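Local coordinates for protein hypothetical oxidoreductase (Sinorhizobium meliloti, PDB 3RH7) that binds FMN in a split-barrel domain and probably works as an NADPH-dependent flavin reductase, at residues 74-79 against 130-135; 83-88 against 119-124; 87-92 against 155-160; 204-209 against 281-286; 268-273 against 288-293. One frame throughout, in Å; residues are numbered along the deposited sequence.

Contact 1. Residues 74-79 against 130-135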
# COMPACT_ATOMS: atom_id res chain seq x y z
N GLU A 74 -17.17 23.49 1.17
CA GLU A 74 -17.73 24.44 2.13
C GLU A 74 -18.29 23.72 3.37
O GLU A 74 -17.90 24.07 4.48
CB GLU A 74 -18.81 25.33 1.48
N SER A 75 -19.15 22.69 3.17
CA SER A 75 -19.75 21.89 4.25
C SER A 75 -18.68 21.26 5.16
O SER A 75 -18.79 21.34 6.39
CB SER A 75 -20.65 20.80 3.67
OG SER A 75 -21.95 21.27 3.38
N MSE A 76 -17.64 20.66 4.55
CA MSE A 76 -16.53 19.99 5.21
C MSE A 76 -15.71 20.93 6.08
O MSE A 76 -15.58 20.68 7.27
CB MSE A 76 -15.63 19.33 4.17
CG MSE A 76 -14.77 18.23 4.74
SE MSE A 76 -15.83 16.78 5.47
CE MSE A 76 -14.72 16.27 6.82
N THR A 77 -15.13 21.98 5.48
CA THR A 77 -14.30 22.96 6.19
C THR A 77 -15.10 23.63 7.34
O THR A 77 -14.54 23.88 8.41
CB THR A 77 -13.72 23.99 5.22
OG1 THR A 77 -14.76 24.47 4.36
CG2 THR A 77 -12.60 23.43 4.38
N SER A 78 -16.42 23.84 7.12
CA SER A 78 -17.32 24.43 8.11
C SER A 78 -17.61 23.48 9.28
O SER A 78 -17.87 23.96 10.38
CB SER A 78 -18.63 24.87 7.47
OG SER A 78 -18.41 25.86 6.47
N ALA A 79 -17.57 22.13 9.04
CA ALA A 79 -17.81 21.10 10.07
C ALA A 79 -16.74 21.15 11.14
O ALA A 79 -15.62 21.59 10.87
CB ALA A 79 -17.84 19.71 9.44
N CYS A 130 -12.78 12.25 14.84
CA CYS A 130 -11.91 13.41 14.99
C CYS A 130 -12.67 14.69 15.32
O CYS A 130 -13.89 14.75 15.31
CB CYS A 130 -11.06 13.59 13.73
SG CYS A 130 -9.81 12.29 13.48
N SER A 131 -11.88 15.67 15.70
CA SER A 131 -12.24 17.04 15.98
C SER A 131 -11.23 17.84 15.20
O SER A 131 -10.03 17.55 15.30
CB SER A 131 -12.19 17.32 17.47
OG SER A 131 -10.86 17.43 17.95
N MSE A 132 -11.69 18.78 14.37
CA MSE A 132 -10.79 19.59 13.56
C MSE A 132 -9.95 20.51 14.39
O MSE A 132 -10.47 21.25 15.24
CB MSE A 132 -11.56 20.39 12.55
CG MSE A 132 -11.38 19.84 11.17
SE MSE A 132 -12.66 20.60 9.94
CE MSE A 132 -13.41 19.03 9.18
N GLN A 133 -8.63 20.42 14.19
CA GLN A 133 -7.66 21.25 14.88
C GLN A 133 -7.43 22.45 13.99
O GLN A 133 -7.81 23.56 14.35
CB GLN A 133 -6.36 20.48 15.16
CG GLN A 133 -6.43 19.59 16.38
CD GLN A 133 -5.62 20.08 17.56
OE1 GLN A 133 -6.06 19.95 18.72
NE2 GLN A 133 -4.41 20.60 17.32
N ASP A 134 -6.92 22.21 12.77
CA ASP A 134 -6.62 23.28 11.84
C ASP A 134 -6.90 22.84 10.40
O ASP A 134 -6.98 21.65 10.11
CB ASP A 134 -5.15 23.71 12.01
CG ASP A 134 -4.76 25.06 11.41
OD1 ASP A 134 -5.62 25.97 11.40
OD2 ASP A 134 -3.57 25.23 11.03
N ILE A 135 -7.08 23.81 9.51
CA ILE A 135 -7.24 23.66 8.06
C ILE A 135 -6.13 24.52 7.44
O ILE A 135 -6.10 25.75 7.63
CB ILE A 135 -8.66 24.00 7.53
CG1 ILE A 135 -9.71 23.09 8.18
CG2 ILE A 135 -8.71 23.87 5.98
CD1 ILE A 135 -11.12 23.64 8.18
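E74 O is the best-held polar atom here, and S78 grips it twice. S78 N lies 3.0 Å from E74 O as part of the helical backbone pattern. S78 OG adds a second bond of 2.7 Å to E74 O and reaches it from above the carbonyl plane. These residues belong to helix 73-78 of the FMN-binding split barrel. The end of this helix packs on strand 130-135, and the two axes run at 124° to each other. No hydrogen bond joins the two segments. Selenomethionine M132 does most of the work. Its CB is directed at the helix, and the chain bends at chi3. This puts CE of M132 3.3 Å from M76 O and SE of M132 3.3 Å from A79 O. The chain of M76 crosses M132 obliquely, and the two CE methyls of M76 and M132 are 3.9 Å apart. M76 holds its CG anti to the backbone N and also touches L66, an FMN-binding residue. On the strand, Q133 and D134 form a classic beta bulge opposite I145. Beyond the bulge, I135 crosses T77 at about a right angle. Its CD1 methyl stands 4.0 Å from T77 CB and 3.4 Å from T77 O.

Contact 2. Residues 83-88 against 119-124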
# COMPACT_ATOMS: atom_id res chain seq x y z
N ALA A 83 -14.82 12.02 10.64
CA ALA A 83 -14.36 10.67 10.90
C ALA A 83 -13.62 10.10 9.70
O ALA A 83 -13.96 10.40 8.56
CB ALA A 83 -15.53 9.76 11.27
N ILE A 84 -12.61 9.29 9.97
CA ILE A 84 -11.84 8.65 8.90
C ILE A 84 -12.16 7.15 8.89
O ILE A 84 -11.86 6.46 9.86
CB ILE A 84 -10.33 8.95 9.08
CG1 ILE A 84 -10.01 10.42 8.76
CG2 ILE A 84 -9.46 7.97 8.30
CD1 ILE A 84 -9.99 10.82 7.33
N ASN A 85 -12.78 6.65 7.80
CA ASN A 85 -13.08 5.21 7.70
C ASN A 85 -12.06 4.53 6.77
O ASN A 85 -12.12 4.73 5.55
CB ASN A 85 -14.51 4.96 7.21
CG ASN A 85 -15.59 5.30 8.20
OD1 ASN A 85 -15.95 4.49 9.04
ND2 ASN A 85 -16.17 6.48 8.07
N VAL A 86 -11.10 3.75 7.36
CA VAL A 86 -10.04 3.01 6.63
C VAL A 86 -10.74 1.72 6.10
O VAL A 86 -11.06 0.81 6.87
CB VAL A 86 -8.78 2.76 7.53
CG1 VAL A 86 -7.68 2.01 6.82
CG2 VAL A 86 -8.24 4.07 8.08
N LEU A 87 -11.07 1.71 4.81
CA LEU A 87 -11.84 0.63 4.18
C LEU A 87 -11.12 -0.72 4.16
O LEU A 87 -9.90 -0.76 4.09
CB LEU A 87 -12.21 1.03 2.75
CG LEU A 87 -13.00 2.32 2.55
CD1 LEU A 87 -13.24 2.53 1.09
CD2 LEU A 87 -14.36 2.30 3.29
N SER A 88 -11.86 -1.83 4.24
CA SER A 88 -11.26 -3.16 4.22
C SER A 88 -11.21 -3.75 2.77
O SER A 88 -11.73 -3.12 1.84
CB SER A 88 -12.02 -4.07 5.15
OG SER A 88 -13.30 -4.29 4.60
N PRO A 119 -20.45 9.76 10.77
CA PRO A 119 -20.79 8.48 10.14
C PRO A 119 -19.63 7.48 10.17
O PRO A 119 -18.62 7.71 9.52
CB PRO A 119 -21.18 8.88 8.71
CG PRO A 119 -21.41 10.33 8.75
CD PRO A 119 -20.46 10.84 9.77
N ILE A 120 -19.77 6.41 10.98
CA ILE A 120 -18.84 5.28 11.15
C ILE A 120 -19.34 4.10 10.32
O ILE A 120 -20.44 3.60 10.60
CB ILE A 120 -18.71 4.88 12.64
CG1 ILE A 120 -18.31 6.06 13.58
CG2 ILE A 120 -17.84 3.63 12.82
CD1 ILE A 120 -17.04 6.61 13.35
N PHE A 121 -18.56 3.62 9.35
CA PHE A 121 -18.97 2.49 8.51
C PHE A 121 -18.67 1.15 9.15
O PHE A 121 -17.71 1.01 9.91
CB PHE A 121 -18.29 2.53 7.13
CG PHE A 121 -18.50 3.74 6.25
CD1 PHE A 121 -19.48 4.68 6.55
CD2 PHE A 121 -17.74 3.93 5.11
CE1 PHE A 121 -19.66 5.79 5.74
CE2 PHE A 121 -17.92 5.04 4.30
CZ PHE A 121 -18.88 5.97 4.62
N SER A 122 -19.48 0.16 8.83
CA SER A 122 -19.28 -1.17 9.39
C SER A 122 -18.33 -1.99 8.50
O SER A 122 -18.08 -1.65 7.34
CB SER A 122 -20.61 -1.89 9.60
OG SER A 122 -21.32 -1.94 8.38
N ASP A 123 -17.74 -3.03 9.10
CA ASP A 123 -16.79 -3.95 8.46
C ASP A 123 -15.53 -3.20 7.92
O ASP A 123 -14.88 -3.69 7.00
CB ASP A 123 -17.47 -4.79 7.34
CG ASP A 123 -18.88 -5.30 7.68
OD1 ASP A 123 -19.04 -5.94 8.75
OD2 ASP A 123 -19.82 -5.05 6.88
N VAL A 124 -15.16 -2.05 8.53
CA VAL A 124 -13.99 -1.29 8.09
C VAL A 124 -12.75 -1.89 8.71
O VAL A 124 -12.85 -2.65 9.67
CB VAL A 124 -14.09 0.23 8.35
CG1 VAL A 124 -15.26 0.84 7.61
CG2 VAL A 124 -14.16 0.58 9.84
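N85 lays its side-chain amide over one face of the F121 ring. The two planes are only 9° apart, and N85 ND2 sits over the ring centre. This amide-on-ring stack joins strand 83-86 of the split barrel to strand 119-121. The strands run nearly parallel, at 11°, with their axes 7.3 Å apart at the closest. The N85 side chain bridges them. N85 OD1 takes the backbone N-H of F121 at 2.8 Å, a nearly straight bond (169°) that arrives from above the amide carbonyl plane. N85 ND2 donates to P119 O at 3.1 Å, and P119 O lies in the amide plane of N85. P119 O also takes a bond from T36 OG1. The two bonds fix the amide's rotation and hold it flat on the ring. An alanine here would remove both bonds and the amide over the F121 face, and would probably loosen strand 119-121 from the barrel. L87 CD2 touches the ring edge, 4.2 Å from F121 CD2. The F121 ring also meets that of F98, an FMN-binding residue. At the start of the contact, A83 CB packs on I120 CD1 at 4.1 Å. At its far end, S88 OG takes the crowded position between backbone N and carbonyl carbon. From there S88 OG donates to D123 O at 2.9 Å, nearly along the C=O axis.

Contact 3. Residues 87-92 against 155-160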
# COMPACT_ATOMS: atom_id res chain seq x y z
N LEU A 87 -11.07 1.71 4.81
CA LEU A 87 -11.84 0.63 4.18
C LEU A 87 -11.12 -0.72 4.16
O LEU A 87 -9.90 -0.76 4.09
CB LEU A 87 -12.21 1.03 2.75
CG LEU A 87 -13.00 2.32 2.55
CD1 LEU A 87 -13.24 2.53 1.09
CD2 LEU A 87 -14.36 2.30 3.29
N SER A 88 -11.86 -1.83 4.24
CA SER A 88 -11.26 -3.16 4.22
C SER A 88 -11.21 -3.75 2.77
O SER A 88 -11.73 -3.12 1.84
CB SER A 88 -12.02 -4.07 5.15
OG SER A 88 -13.30 -4.29 4.60
N GLU A 89 -10.59 -4.95 2.58
CA GLU A 89 -10.44 -5.65 1.28
C GLU A 89 -11.72 -5.75 0.46
O GLU A 89 -11.67 -5.74 -0.78
CB GLU A 89 -10.02 -7.10 1.50
CG GLU A 89 -8.58 -7.36 1.81
CD GLU A 89 -8.34 -8.83 2.05
OE1 GLU A 89 -9.15 -9.47 2.76
OE2 GLU A 89 -7.33 -9.35 1.54
N THR A 90 -12.85 -5.96 1.14
CA THR A 90 -14.16 -6.19 0.53
C THR A 90 -14.91 -4.89 0.20
O THR A 90 -16.00 -4.95 -0.38
CB THR A 90 -15.01 -7.04 1.49
OG1 THR A 90 -15.24 -6.31 2.71
CG2 THR A 90 -14.38 -8.39 1.80
N GLN A 91 -14.35 -3.72 0.58
CA GLN A 91 -15.06 -2.45 0.43
C GLN A 91 -14.60 -1.65 -0.78
O GLN A 91 -14.64 -0.40 -0.73
CB GLN A 91 -14.96 -1.61 1.72
CG GLN A 91 -15.90 -2.13 2.83
CD GLN A 91 -15.56 -1.63 4.21
OE1 GLN A 91 -14.45 -1.12 4.51
NE2 GLN A 91 -16.52 -1.82 5.12
N LYS A 92 -14.25 -2.37 -1.90
CA LYS A 92 -13.84 -1.69 -3.14
C LYS A 92 -14.98 -0.76 -3.62
O LYS A 92 -14.73 0.38 -3.98
CB LYS A 92 -13.45 -2.74 -4.19
CG LYS A 92 -13.06 -2.18 -5.56
CD LYS A 92 -12.96 -3.25 -6.64
CE LYS A 92 -13.64 -2.83 -7.92
NZ LYS A 92 -13.93 -3.98 -8.80
N GLY A 155 -8.91 -6.51 13.11
CA GLY A 155 -7.70 -7.02 12.46
C GLY A 155 -7.76 -6.98 10.95
O GLY A 155 -6.72 -7.11 10.29
N LEU A 156 -8.99 -6.75 10.41
CA LEU A 156 -9.37 -6.71 9.00
C LEU A 156 -8.34 -6.04 8.11
O LEU A 156 -7.84 -4.95 8.43
CB LEU A 156 -10.72 -6.01 8.80
CG LEU A 156 -11.94 -6.71 9.35
CD1 LEU A 156 -13.19 -5.93 9.05
CD2 LEU A 156 -12.05 -8.13 8.87
N ASN A 157 -8.02 -6.73 7.01
CA ASN A 157 -7.08 -6.25 6.00
C ASN A 157 -7.70 -5.10 5.30
O ASN A 157 -8.89 -5.13 4.99
CB ASN A 157 -6.74 -7.34 5.01
CG ASN A 157 -5.92 -8.46 5.58
OD1 ASN A 157 -5.00 -8.25 6.40
ND2 ASN A 157 -6.24 -9.68 5.14
N GLY A 158 -6.90 -4.08 5.05
CA GLY A 158 -7.42 -2.89 4.39
C GLY A 158 -7.36 -2.95 2.89
O GLY A 158 -6.53 -3.67 2.32
N LEU A 159 -8.26 -2.19 2.25
CA LEU A 159 -8.28 -1.99 0.80
C LEU A 159 -7.10 -1.13 0.50
O LEU A 159 -6.78 -0.23 1.32
CB LEU A 159 -9.60 -1.32 0.34
CG LEU A 159 -9.75 -0.94 -1.14
CD1 LEU A 159 -10.00 -2.17 -2.03
CD2 LEU A 159 -10.88 0.03 -1.32
N GLY A 160 -6.39 -1.45 -0.57
CA GLY A 160 -5.23 -0.69 -0.98
C GLY A 160 -5.44 -0.07 -2.35
O GLY A 160 -6.30 -0.50 -3.09
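E89 and N157 lie side by side and point the same way. E89 CG and CD both come to 3.7 Å from N157 CB. Their carboxylate and amide planes are 76° apart, and the polar ends turn to other partners. E89 OE2 accepts from R170 N, while N157 ND2 donates to I234 O of the second subunit. An alanine in place of E89 would remove the bond to R170 N and the packing on N157, and would probably leave the start of helix 169-181 less firmly held to this loop. L87 and L159 form a second side-by-side pair, with L87 CD1 4.2 Å from L159 CD2. L159 holds CG anti to its backbone N (chi1 175°). This carries its methyls to K92, where L159 CD1 is 4.1 Å from K92 CB. L159 N donates to L87 O at 2.8 Å, and E89 N donates to N157 O at 3.0 Å. These two bonds flank S88 and G158 and make a single beta bridge. Q91 OE1 takes S88 N at 2.7 Å. Q91 N bonds to S88 O and closes a type I turn. Bridge and turn tie two connecting loops of the FMN-binding split barrel together just where helix 92-97 begins, with Q91 at the N-cap.

Contact 4. Residues 204-209 against 281-286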
# COMPACT_ATOMS: atom_id res chain seq x y z
N LEU A 204 -11.47 -6.90 -29.81
CA LEU A 204 -10.37 -6.63 -28.91
C LEU A 204 -10.30 -7.59 -27.73
O LEU A 204 -11.31 -7.88 -27.09
CB LEU A 204 -10.49 -5.21 -28.37
CG LEU A 204 -10.59 -4.11 -29.39
CD1 LEU A 204 -10.86 -2.81 -28.70
CD2 LEU A 204 -9.33 -4.03 -30.26
N SER A 205 -9.07 -8.04 -27.43
CA SER A 205 -8.76 -8.99 -26.35
C SER A 205 -7.60 -8.48 -25.52
O SER A 205 -6.70 -7.82 -26.06
CB SER A 205 -8.41 -10.36 -26.92
OG SER A 205 -9.10 -10.65 -28.13
N LEU A 206 -7.60 -8.80 -24.22
CA LEU A 206 -6.49 -8.41 -23.37
C LEU A 206 -5.27 -9.29 -23.67
O LEU A 206 -5.46 -10.45 -24.05
CB LEU A 206 -6.88 -8.51 -21.90
CG LEU A 206 -7.59 -7.32 -21.31
CD1 LEU A 206 -8.21 -7.68 -19.97
CD2 LEU A 206 -6.64 -6.10 -21.21
N PRO A 207 -4.02 -8.78 -23.54
CA PRO A 207 -2.86 -9.65 -23.82
C PRO A 207 -2.81 -10.78 -22.82
O PRO A 207 -3.03 -10.53 -21.63
CB PRO A 207 -1.68 -8.70 -23.66
CG PRO A 207 -2.17 -7.64 -22.74
CD PRO A 207 -3.59 -7.43 -23.13
N ASN A 208 -2.62 -12.03 -23.29
CA ASN A 208 -2.58 -13.16 -22.35
C ASN A 208 -1.87 -14.36 -22.92
O ASN A 208 -1.78 -14.50 -24.15
CB ASN A 208 -3.99 -13.58 -21.93
CG ASN A 208 -4.79 -14.24 -23.02
OD1 ASN A 208 -4.82 -15.48 -23.14
ND2 ASN A 208 -5.42 -13.43 -23.87
N CYS A 209 -1.46 -15.25 -22.03
CA CYS A 209 -0.85 -16.53 -22.36
C CYS A 209 -1.16 -17.52 -21.25
O CYS A 209 -1.08 -17.16 -20.08
CB CYS A 209 0.65 -16.41 -22.62
SG CYS A 209 1.64 -15.93 -21.18
N SER A 281 -17.09 -11.67 -22.11
CA SER A 281 -17.78 -10.81 -21.14
C SER A 281 -16.80 -10.39 -20.05
O SER A 281 -16.81 -9.24 -19.63
CB SER A 281 -18.97 -11.53 -20.53
OG SER A 281 -18.56 -12.47 -19.54
N ALA A 282 -15.92 -11.34 -19.62
CA ALA A 282 -14.89 -11.13 -18.61
C ALA A 282 -13.97 -9.98 -19.01
O ALA A 282 -13.71 -9.09 -18.19
CB ALA A 282 -14.07 -12.42 -18.43
N THR A 283 -13.52 -9.98 -20.32
CA THR A 283 -12.61 -8.98 -20.88
C THR A 283 -13.28 -7.61 -20.74
O THR A 283 -12.68 -6.68 -20.20
CB THR A 283 -12.20 -9.32 -22.32
OG1 THR A 283 -12.12 -10.73 -22.50
CG2 THR A 283 -10.87 -8.70 -22.72
N ALA A 284 -14.56 -7.54 -21.14
CA ALA A 284 -15.38 -6.34 -21.06
C ALA A 284 -15.53 -5.86 -19.63
O ALA A 284 -15.35 -4.67 -19.38
CB ALA A 284 -16.73 -6.59 -21.68
N ASP A 285 -15.77 -6.79 -18.68
CA ASP A 285 -15.89 -6.47 -17.25
C ASP A 285 -14.63 -5.79 -16.74
O ASP A 285 -14.73 -4.79 -16.02
CB ASP A 285 -16.16 -7.72 -16.42
CG ASP A 285 -17.56 -8.24 -16.57
OD1 ASP A 285 -18.51 -7.45 -16.40
OD2 ASP A 285 -17.72 -9.47 -16.84
N ILE A 286 -13.45 -6.30 -17.15
CA ILE A 286 -12.14 -5.78 -16.75
C ILE A 286 -11.94 -4.39 -17.33
O ILE A 286 -11.52 -3.50 -16.60
CB ILE A 286 -11.01 -6.76 -17.14
CG1 ILE A 286 -11.05 -8.02 -16.25
CG2 ILE A 286 -9.67 -6.11 -17.01
CD1 ILE A 286 -10.57 -9.29 -16.90
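L206 is the tight point of this contact. It belongs to the C-terminal part of the chain, whose mixed sheet flanked by helices is consistent with a Nudix-like fold. Here the connection into strand 208-211 meets the first turns of helix 281-292. L206 points at the helix and touches two residues one turn apart. L206 and T283 slide past each other in opposite directions, with L206 CG 3.8 Å from T283 CG2. The T283 methyl is anti to the backbone N, and it also comes within 3.6 Å of L206 N. The L206 chain crosses I286 obliquely, and L206 CD1 packs on I286 CG2 at 3.7 Å. I286 also touches Y238 and Y241 of strand 232-242. The other side of the contact is looser. S205 only grazes the helix: its CA is 4.2 Å from T283 CG2, while its CB points away. S281 and D285 lie on the solvent side of the helix. The T283 hydroxyl is not used across the contact; it is hydrogen-bonded to the S280 hydroxyl. L206 also has a polar tie within its own segment. N208 ND2 donates to L206 O at 3.0 Å, in the planes of both the amide and the carbonyl.

Contact 5. Residues 268-273 against 288-293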
# COMPACT_ATOMS: atom_id res chain seq x y z
N LEU A 268 -5.30 1.77 -26.11
CA LEU A 268 -6.51 2.59 -26.27
C LEU A 268 -6.94 3.31 -25.00
O LEU A 268 -6.93 2.74 -23.91
CB LEU A 268 -7.68 1.76 -26.81
CG LEU A 268 -7.39 0.93 -28.06
CD1 LEU A 268 -8.56 0.09 -28.40
CD2 LEU A 268 -7.01 1.81 -29.26
N ARG A 269 -7.28 4.60 -25.18
CA ARG A 269 -7.75 5.50 -24.14
C ARG A 269 -9.23 5.16 -23.87
O ARG A 269 -9.88 4.67 -24.79
CB ARG A 269 -7.56 6.97 -24.57
N PRO A 270 -9.76 5.34 -22.62
CA PRO A 270 -11.17 4.96 -22.35
C PRO A 270 -12.16 5.51 -23.39
O PRO A 270 -13.10 4.81 -23.77
CB PRO A 270 -11.44 5.55 -20.97
CG PRO A 270 -10.11 5.54 -20.30
CD PRO A 270 -9.10 5.83 -21.39
N ALA A 271 -11.91 6.73 -23.87
CA ALA A 271 -12.73 7.39 -24.87
C ALA A 271 -12.89 6.52 -26.14
O ALA A 271 -14.00 6.45 -26.66
CB ALA A 271 -12.10 8.72 -25.22
N GLU A 272 -11.81 5.84 -26.60
CA GLU A 272 -11.78 4.97 -27.79
C GLU A 272 -12.49 3.63 -27.53
O GLU A 272 -13.03 3.03 -28.47
CB GLU A 272 -10.33 4.70 -28.26
CG GLU A 272 -9.45 5.93 -28.44
CD GLU A 272 -7.97 5.66 -28.69
OE1 GLU A 272 -7.60 5.38 -29.85
OE2 GLU A 272 -7.18 5.74 -27.72
N LEU A 273 -12.50 3.17 -26.27
CA LEU A 273 -13.09 1.89 -25.84
C LEU A 273 -14.61 1.89 -25.73
O LEU A 273 -15.22 0.82 -25.64
CB LEU A 273 -12.51 1.48 -24.49
CG LEU A 273 -11.01 1.26 -24.46
CD1 LEU A 273 -10.51 1.18 -23.04
CD2 LEU A 273 -10.64 0.03 -25.22
N ASN A 288 -14.38 -2.30 -18.34
CA ASN A 288 -15.36 -1.46 -17.64
C ASN A 288 -14.75 -0.95 -16.33
O ASN A 288 -14.81 0.25 -16.03
CB ASN A 288 -16.64 -2.24 -17.36
CG ASN A 288 -17.53 -2.54 -18.55
OD1 ASN A 288 -17.62 -1.78 -19.53
ND2 ASN A 288 -18.26 -3.65 -18.44
N ARG A 289 -14.11 -1.86 -15.58
CA ARG A 289 -13.43 -1.58 -14.32
C ARG A 289 -12.27 -0.60 -14.56
O ARG A 289 -12.12 0.34 -13.79
CB ARG A 289 -12.93 -2.89 -13.70
CG ARG A 289 -12.57 -2.77 -12.24
CD ARG A 289 -11.87 -3.99 -11.74
NE ARG A 289 -10.80 -3.62 -10.82
CZ ARG A 289 -10.07 -4.48 -10.12
NH1 ARG A 289 -10.32 -5.78 -10.18
NH2 ARG A 289 -9.08 -4.05 -9.35
N PHE A 290 -11.47 -0.81 -15.62
CA PHE A 290 -10.34 0.05 -15.95
C PHE A 290 -10.80 1.48 -16.20
O PHE A 290 -10.21 2.40 -15.64
CB PHE A 290 -9.56 -0.50 -17.17
CG PHE A 290 -8.72 0.52 -17.92
CD1 PHE A 290 -7.47 0.90 -17.45
CD2 PHE A 290 -9.19 1.10 -19.09
CE1 PHE A 290 -6.70 1.84 -18.14
CE2 PHE A 290 -8.43 2.05 -19.78
CZ PHE A 290 -7.19 2.41 -19.30
N VAL A 291 -11.86 1.66 -17.04
CA VAL A 291 -12.41 2.97 -17.43
C VAL A 291 -13.02 3.70 -16.20
O VAL A 291 -12.89 4.92 -16.11
CB VAL A 291 -13.39 2.94 -18.65
CG1 VAL A 291 -12.81 2.18 -19.83
CG2 VAL A 291 -14.76 2.40 -18.31
N LEU A 292 -13.65 2.94 -15.28
CA LEU A 292 -14.24 3.49 -14.06
C LEU A 292 -13.13 3.92 -13.07
O LEU A 292 -13.23 5.01 -12.50
CB LEU A 292 -15.19 2.46 -13.44
CG LEU A 292 -15.79 2.81 -12.06
CD1 LEU A 292 -17.10 3.56 -12.19
CD2 LEU A 292 -16.05 1.54 -11.25
N GLU A 293 -12.06 3.10 -12.89
CA GLU A 293 -10.91 3.36 -12.01
C GLU A 293 -9.95 4.44 -12.63
O GLU A 293 -8.94 4.84 -12.00
CB GLU A 293 -10.19 2.04 -11.67
CG GLU A 293 -11.09 1.08 -10.90
CD GLU A 293 -10.53 -0.24 -10.38
OE1 GLU A 293 -9.31 -0.51 -10.53
OE2 GLU A 293 -11.35 -1.00 -9.80
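N288 opens the last turns of helix 281-292, and its O takes L292 N. R289 turns off the contact face. Its NE makes a salt bridge with OE2 of E293, 2.9 Å away. R289 NH1 bonds to Y238 O, and the guanidinium also makes a cation-pi contact with Y238. F290 points at segment 268-273, with CG anti to the backbone N (chi1 158°). The CE2 corner of its ring does the touching. F290 CE2 is 3.9 Å from P270 CG and 4.0 Å from L273 CD1, and F290 crosses both side chains at about a right angle. F290 and L273 both pack on V196, and F290 also on V189 and E191 of strand 184-191. V291 follows. V291 CG1 meets P270 CB at 3.8 Å and L273 CD1 at 4.1 Å. P270 and L273 thus each touch both F290 and V291. They are held on a short, weakly bonded helix whose start is tied by a 2.8 Å bond from R269 N to E272 OE2. E293 ends the segment. This is apolar packing of helix 281-292 on a short helix next to the mixed sheet, with no hydrogen bond across, in a C-terminal domain consistent with a Nudix-like fold.

In the fold
From the N terminus, helix 73-78 opens the first loop, which contact 1 closes at strand 126-138. Contact 2 starts on the next strand, 81-86, and closes at 119-124, so it nests within contact 1. Contact 3 starts from the same stretch, shares L87 and S88, and closes at 155-160. It therefore crosses contact 1. These three tie helix 73-78, strand 119-121 and the loops after strands 81-86 and 141-153 into the split barrel. Contact 4 opens at 204-209 and closes at 281-286. Contact 5 opens between these, at 268-273, and closes at 288-293, so the two cross. Both use helix 281-292, and L204 touches L268. K92 of contact 3 packs on R289 and E293 of contact 5, joining the split barrel to the C-terminal part.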